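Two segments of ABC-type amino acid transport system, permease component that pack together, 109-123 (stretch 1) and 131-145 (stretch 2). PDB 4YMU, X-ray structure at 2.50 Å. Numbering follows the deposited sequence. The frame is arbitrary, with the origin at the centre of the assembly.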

# COMPACT_ATOMS: atom_id res chain seq x y z
N ALA C 109 9.40 -7.91 8.34
CA ALA C 109 8.48 -7.14 7.53
C ALA C 109 8.92 -7.09 6.07
O ALA C 109 8.09 -6.94 5.18
CB ALA C 109 8.35 -5.75 8.08
N GLY C 110 10.22 -7.23 5.83
CA GLY C 110 10.73 -7.20 4.48
C GLY C 110 10.36 -8.50 3.80
O GLY C 110 10.17 -8.55 2.58
N ILE C 111 10.29 -9.56 4.60
CA ILE C 111 9.82 -10.85 4.12
C ILE C 111 8.30 -10.82 3.94
O ILE C 111 7.80 -11.25 2.91
CB ILE C 111 10.20 -11.97 5.08
CG1 ILE C 111 11.72 -12.14 5.10
CG2 ILE C 111 9.55 -13.27 4.67
CD1 ILE C 111 12.21 -13.19 6.12
N GLN C 112 7.58 -10.30 4.92
CA GLN C 112 6.12 -10.24 4.82
C GLN C 112 5.64 -9.37 3.65
O GLN C 112 4.49 -9.45 3.22
CB GLN C 112 5.56 -9.69 6.13
CG GLN C 112 4.07 -9.90 6.36
CD GLN C 112 3.42 -8.65 6.96
OE1 GLN C 112 3.96 -8.04 7.89
NE2 GLN C 112 2.27 -8.25 6.41
N ALA C 113 6.54 -8.56 3.11
CA ALA C 113 6.16 -7.57 2.12
C ALA C 113 6.30 -8.05 0.68
O ALA C 113 5.81 -7.41 -0.22
CB ALA C 113 6.94 -6.29 2.30
N VAL C 114 6.98 -9.17 0.45
CA VAL C 114 7.00 -9.69 -0.91
C VAL C 114 5.64 -10.34 -1.20
O VAL C 114 5.10 -11.05 -0.34
CB VAL C 114 8.20 -10.65 -1.19
CG1 VAL C 114 9.09 -10.75 0.02
CG2 VAL C 114 7.73 -12.02 -1.63
N ASP C 115 5.09 -10.07 -2.38
CA ASP C 115 3.75 -10.55 -2.73
C ASP C 115 3.65 -12.05 -2.51
O ASP C 115 4.47 -12.78 -3.05
CB ASP C 115 3.44 -10.27 -4.19
CG ASP C 115 2.00 -10.57 -4.55
OD1 ASP C 115 1.25 -9.63 -4.89
OD2 ASP C 115 1.63 -11.77 -4.56
N PRO C 116 2.65 -12.50 -1.74
CA PRO C 116 2.44 -13.91 -1.36
C PRO C 116 2.24 -14.83 -2.58
O PRO C 116 2.32 -16.07 -2.49
CB PRO C 116 1.20 -13.89 -0.48
CG PRO C 116 0.54 -12.54 -0.75
CD PRO C 116 1.61 -11.61 -1.18
N GLY C 117 1.95 -14.22 -3.72
CA GLY C 117 1.82 -14.95 -4.96
C GLY C 117 3.13 -15.63 -5.29
O GLY C 117 3.14 -16.75 -5.80
N GLN C 118 4.24 -14.97 -4.99
CA GLN C 118 5.55 -15.52 -5.31
C GLN C 118 5.75 -16.90 -4.64
O GLN C 118 6.19 -17.88 -5.28
CB GLN C 118 6.63 -14.53 -4.90
CG GLN C 118 6.57 -13.24 -5.68
CD GLN C 118 7.00 -13.44 -7.11
OE1 GLN C 118 8.14 -13.85 -7.39
NE2 GLN C 118 6.09 -13.17 -8.04
N ASN C 119 5.39 -16.97 -3.37
CA ASN C 119 5.48 -18.22 -2.63
C ASN C 119 4.48 -19.19 -3.21
O ASN C 119 4.80 -20.38 -3.39
CB ASN C 119 5.26 -17.99 -1.13
CG ASN C 119 5.04 -19.29 -0.38
OD1 ASN C 119 5.94 -20.12 -0.27
ND2 ASN C 119 3.83 -19.45 0.16
N GLU C 120 3.28 -18.70 -3.51
CA GLU C 120 2.27 -19.56 -4.15
C GLU C 120 2.74 -20.23 -5.45
O GLU C 120 2.50 -21.41 -5.67
CB GLU C 120 0.96 -18.81 -4.40
CG GLU C 120 0.23 -18.48 -3.13
CD GLU C 120 -1.24 -18.22 -3.35
OE1 GLU C 120 -1.65 -17.90 -4.50
OE2 GLU C 120 -2.02 -18.33 -2.39
N ALA C 121 3.44 -19.48 -6.30
CA ALA C 121 3.94 -20.01 -7.57
C ALA C 121 5.07 -20.99 -7.29
O ALA C 121 5.11 -22.09 -7.84
CB ALA C 121 4.40 -18.89 -8.51
N ALA C 122 5.99 -20.58 -6.43
CA ALA C 122 7.11 -21.43 -6.07
C ALA C 122 6.62 -22.80 -5.59
O ALA C 122 7.04 -23.84 -6.11
CB ALA C 122 7.92 -20.76 -5.00
N ARG C 123 5.71 -22.80 -4.63
CA ARG C 123 5.16 -24.03 -4.10
C ARG C 123 4.33 -24.80 -5.14
O ARG C 123 4.33 -26.04 -5.15
CB ARG C 123 4.31 -23.74 -2.88
CG ARG C 123 5.09 -23.03 -1.79
CD ARG C 123 6.25 -23.93 -1.27
NE ARG C 123 5.99 -24.32 0.10
CZ ARG C 123 5.73 -25.56 0.48
NH1 ARG C 123 5.73 -26.53 -0.42
NH2 ARG C 123 5.48 -25.84 1.75
N MET C 131 13.11 -24.41 -0.54
CA MET C 131 13.54 -24.03 -1.88
C MET C 131 12.90 -22.71 -2.32
O MET C 131 13.55 -21.87 -2.97
CB MET C 131 13.18 -25.13 -2.87
CG MET C 131 13.54 -26.52 -2.38
SD MET C 131 12.82 -27.79 -3.43
CE MET C 131 13.45 -27.21 -5.00
N ALA C 132 11.63 -22.52 -1.95
CA ALA C 132 10.88 -21.32 -2.32
C ALA C 132 11.54 -20.15 -1.64
O ALA C 132 11.67 -19.05 -2.19
CB ALA C 132 9.42 -21.44 -1.86
N MET C 133 11.98 -20.43 -0.42
CA MET C 133 12.63 -19.44 0.40
C MET C 133 13.95 -19.02 -0.21
O MET C 133 14.20 -17.84 -0.44
CB MET C 133 12.80 -20.02 1.79
CG MET C 133 12.57 -19.02 2.85
SD MET C 133 10.92 -18.34 2.95
CE MET C 133 11.22 -17.12 4.24
N ARG C 134 14.79 -20.01 -0.52
CA ARG C 134 16.10 -19.73 -1.07
C ARG C 134 16.09 -19.05 -2.45
O ARG C 134 16.78 -18.05 -2.66
CB ARG C 134 16.93 -21.00 -1.16
CG ARG C 134 18.21 -20.81 -1.96
CD ARG C 134 19.21 -21.92 -1.73
NE ARG C 134 20.43 -21.68 -2.49
CZ ARG C 134 21.44 -22.54 -2.59
NH1 ARG C 134 21.37 -23.71 -1.97
NH2 ARG C 134 22.51 -22.22 -3.31
N TYR C 135 15.30 -19.59 -3.38
CA TYR C 135 15.39 -19.14 -4.76
C TYR C 135 14.43 -18.02 -5.13
O TYR C 135 14.65 -17.32 -6.12
CB TYR C 135 15.23 -20.33 -5.70
CG TYR C 135 16.21 -21.44 -5.43
CD1 TYR C 135 17.55 -21.31 -5.78
CD2 TYR C 135 15.80 -22.62 -4.82
CE1 TYR C 135 18.46 -22.32 -5.53
CE2 TYR C 135 16.71 -23.64 -4.56
CZ TYR C 135 18.04 -23.48 -4.92
OH TYR C 135 18.95 -24.49 -4.67
N VAL C 136 13.37 -17.83 -4.35
CA VAL C 136 12.34 -16.87 -4.73
C VAL C 136 12.10 -15.76 -3.72
O VAL C 136 12.20 -14.58 -4.06
CB VAL C 136 10.97 -17.58 -5.08
CG1 VAL C 136 9.82 -16.61 -5.06
CG2 VAL C 136 11.05 -18.29 -6.42
N ILE C 137 11.78 -16.13 -2.48
CA ILE C 137 11.32 -15.14 -1.52
C ILE C 137 12.44 -14.29 -0.90
O ILE C 137 12.36 -13.06 -0.89
CB ILE C 137 10.47 -15.81 -0.42
CG1 ILE C 137 9.37 -16.66 -1.07
CG2 ILE C 137 9.95 -14.79 0.56
CD1 ILE C 137 8.74 -17.70 -0.14
N ILE C 138 13.47 -14.94 -0.36
CA ILE C 138 14.60 -14.25 0.30
C ILE C 138 15.35 -13.23 -0.58
O ILE C 138 15.67 -12.14 -0.10
CB ILE C 138 15.57 -15.26 0.98
CG1 ILE C 138 14.92 -15.83 2.24
CG2 ILE C 138 16.91 -14.61 1.32
CD1 ILE C 138 15.50 -17.13 2.67
N PRO C 139 15.64 -13.58 -1.85
CA PRO C 139 16.28 -12.57 -2.72
C PRO C 139 15.48 -11.28 -2.85
O PRO C 139 16.08 -10.22 -3.05
CB PRO C 139 16.32 -13.26 -4.08
CG PRO C 139 16.39 -14.73 -3.76
CD PRO C 139 15.53 -14.90 -2.53
N GLN C 140 14.16 -11.36 -2.71
CA GLN C 140 13.28 -10.19 -2.90
C GLN C 140 13.09 -9.46 -1.57
O GLN C 140 13.06 -8.21 -1.50
CB GLN C 140 11.93 -10.62 -3.52
CG GLN C 140 12.06 -11.25 -4.92
CD GLN C 140 10.73 -11.67 -5.51
OE1 GLN C 140 9.88 -10.83 -5.83
NE2 GLN C 140 10.53 -12.97 -5.65
N ALA C 141 12.96 -10.27 -0.52
CA ALA C 141 12.89 -9.74 0.84
C ALA C 141 14.11 -8.87 1.05
O ALA C 141 13.97 -7.75 1.53
CB ALA C 141 12.87 -10.87 1.88
N ILE C 142 15.27 -9.35 0.62
CA ILE C 142 16.53 -8.61 0.78
C ILE C 142 16.47 -7.20 0.19
O ILE C 142 16.95 -6.24 0.82
CB ILE C 142 17.75 -9.39 0.25
CG1 ILE C 142 18.26 -10.36 1.31
CG2 ILE C 142 18.87 -8.46 -0.19
CD1 ILE C 142 18.95 -11.57 0.72
N LYS C 143 15.89 -7.08 -1.00
CA LYS C 143 15.72 -5.76 -1.60
C LYS C 143 14.70 -4.95 -0.84
O LYS C 143 14.69 -3.72 -0.92
CB LYS C 143 15.35 -5.86 -3.09
CG LYS C 143 16.38 -6.59 -3.93
CD LYS C 143 15.89 -6.79 -5.36
CE LYS C 143 16.64 -7.92 -6.08
NZ LYS C 143 16.08 -8.16 -7.45
N ASN C 144 13.82 -5.61 -0.10
CA ASN C 144 12.94 -4.84 0.78
C ASN C 144 13.70 -4.33 2.01
O ASN C 144 13.41 -3.26 2.54
CB ASN C 144 11.73 -5.65 1.24
CG ASN C 144 10.75 -5.92 0.13
OD1 ASN C 144 10.64 -5.14 -0.82
ND2 ASN C 144 10.01 -7.01 0.26
N ILE C 145 14.68 -5.12 2.44
CA ILE C 145 15.33 -4.95 3.73
C ILE C 145 16.45 -3.92 3.69
O ILE C 145 16.52 -3.04 4.57
CB ILE C 145 15.89 -6.29 4.22
CG1 ILE C 145 14.75 -7.26 4.54
CG2 ILE C 145 16.75 -6.09 5.45
CD1 ILE C 145 15.18 -8.71 4.67

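Helices pack closely where small residues let one backbone approach another, and polar side chains can then serve the backbone groups that a break in a helix leaves free. Stretch 2 is helical throughout, though not uniformly: a wider pi-type turn occupies 133-137, and a kink follows where Pro139, having no amide hydrogen, cannot bond to the preceding turn. Stretch 1 consists of two helical pieces joined by a turn. Its second helix, 117-123, runs nearly antiparallel to stretch 2, at 161° between N-to-C directions, with the axes approaching to 9.3 Å. Asp115 precedes the turn that leads into this helix and makes a capping bond, its OD2 accepting from Gly117 N at 2.6 Å.

The backbones come nearest around Gly110 and Ile111, whose CA atoms lie 4.9 Å from Asn144 CA and 4.6 Å from Ala141 CA, respectively. The absence of a side chain at Gly110 suits this approach: an ideal CB would point toward stretch 2 and fall 2.5 Å from Ile145 CG1. The approach brings Gly110 O within 3.4 Å of Ala141 CA in a CA-H...O contact. Gly110 O also accepts a hydrogen bond from Asn144 ND2, 2.8 Å away and almost linear at 171°. Asn144 thus ties its own helix to the backbone of the other stretch, while its OD1 is satisfied elsewhere in the structure.

Apolar side chains fill the space beyond this polar link. Ile111 CG1 rests 3.6 Å from Ala141 CB, and its CG2 lies 4.2 Å from Met133 CE, a contact possible because the end of the methionine comes nearer although its CA-to-CB bond points sideways. Val114 points toward stretch 2, placing CG2 4.2 Å from Ile137 CG2 and CG1 4.2 Å from Ala141 CB. Ile137 also reaches along the interface, with CD1 3.6 Å from Asn119 CB.

A second polar link lies within this largely apolar contact. Gln140 NE2 donates to Gln118 OE1 at 3.1 Å and also to Val136 O of its own helix at 2.8 Å, so one amide nitrogen joins the two stretches while serving a carbonyl one turn back. Gln118 contributes packing as well, its CB lying 3.8 Å from Val136 CG1.

Farther along, small residues again meet: the CA-to-CB bonds of Ala122 and Ala132 each point toward the other stretch, and Ala122 CB lies 3.5 Å from Ala132 CB. Close packing and specific amide bonds therefore work together across 666 Å² of buried surface, both sides summed.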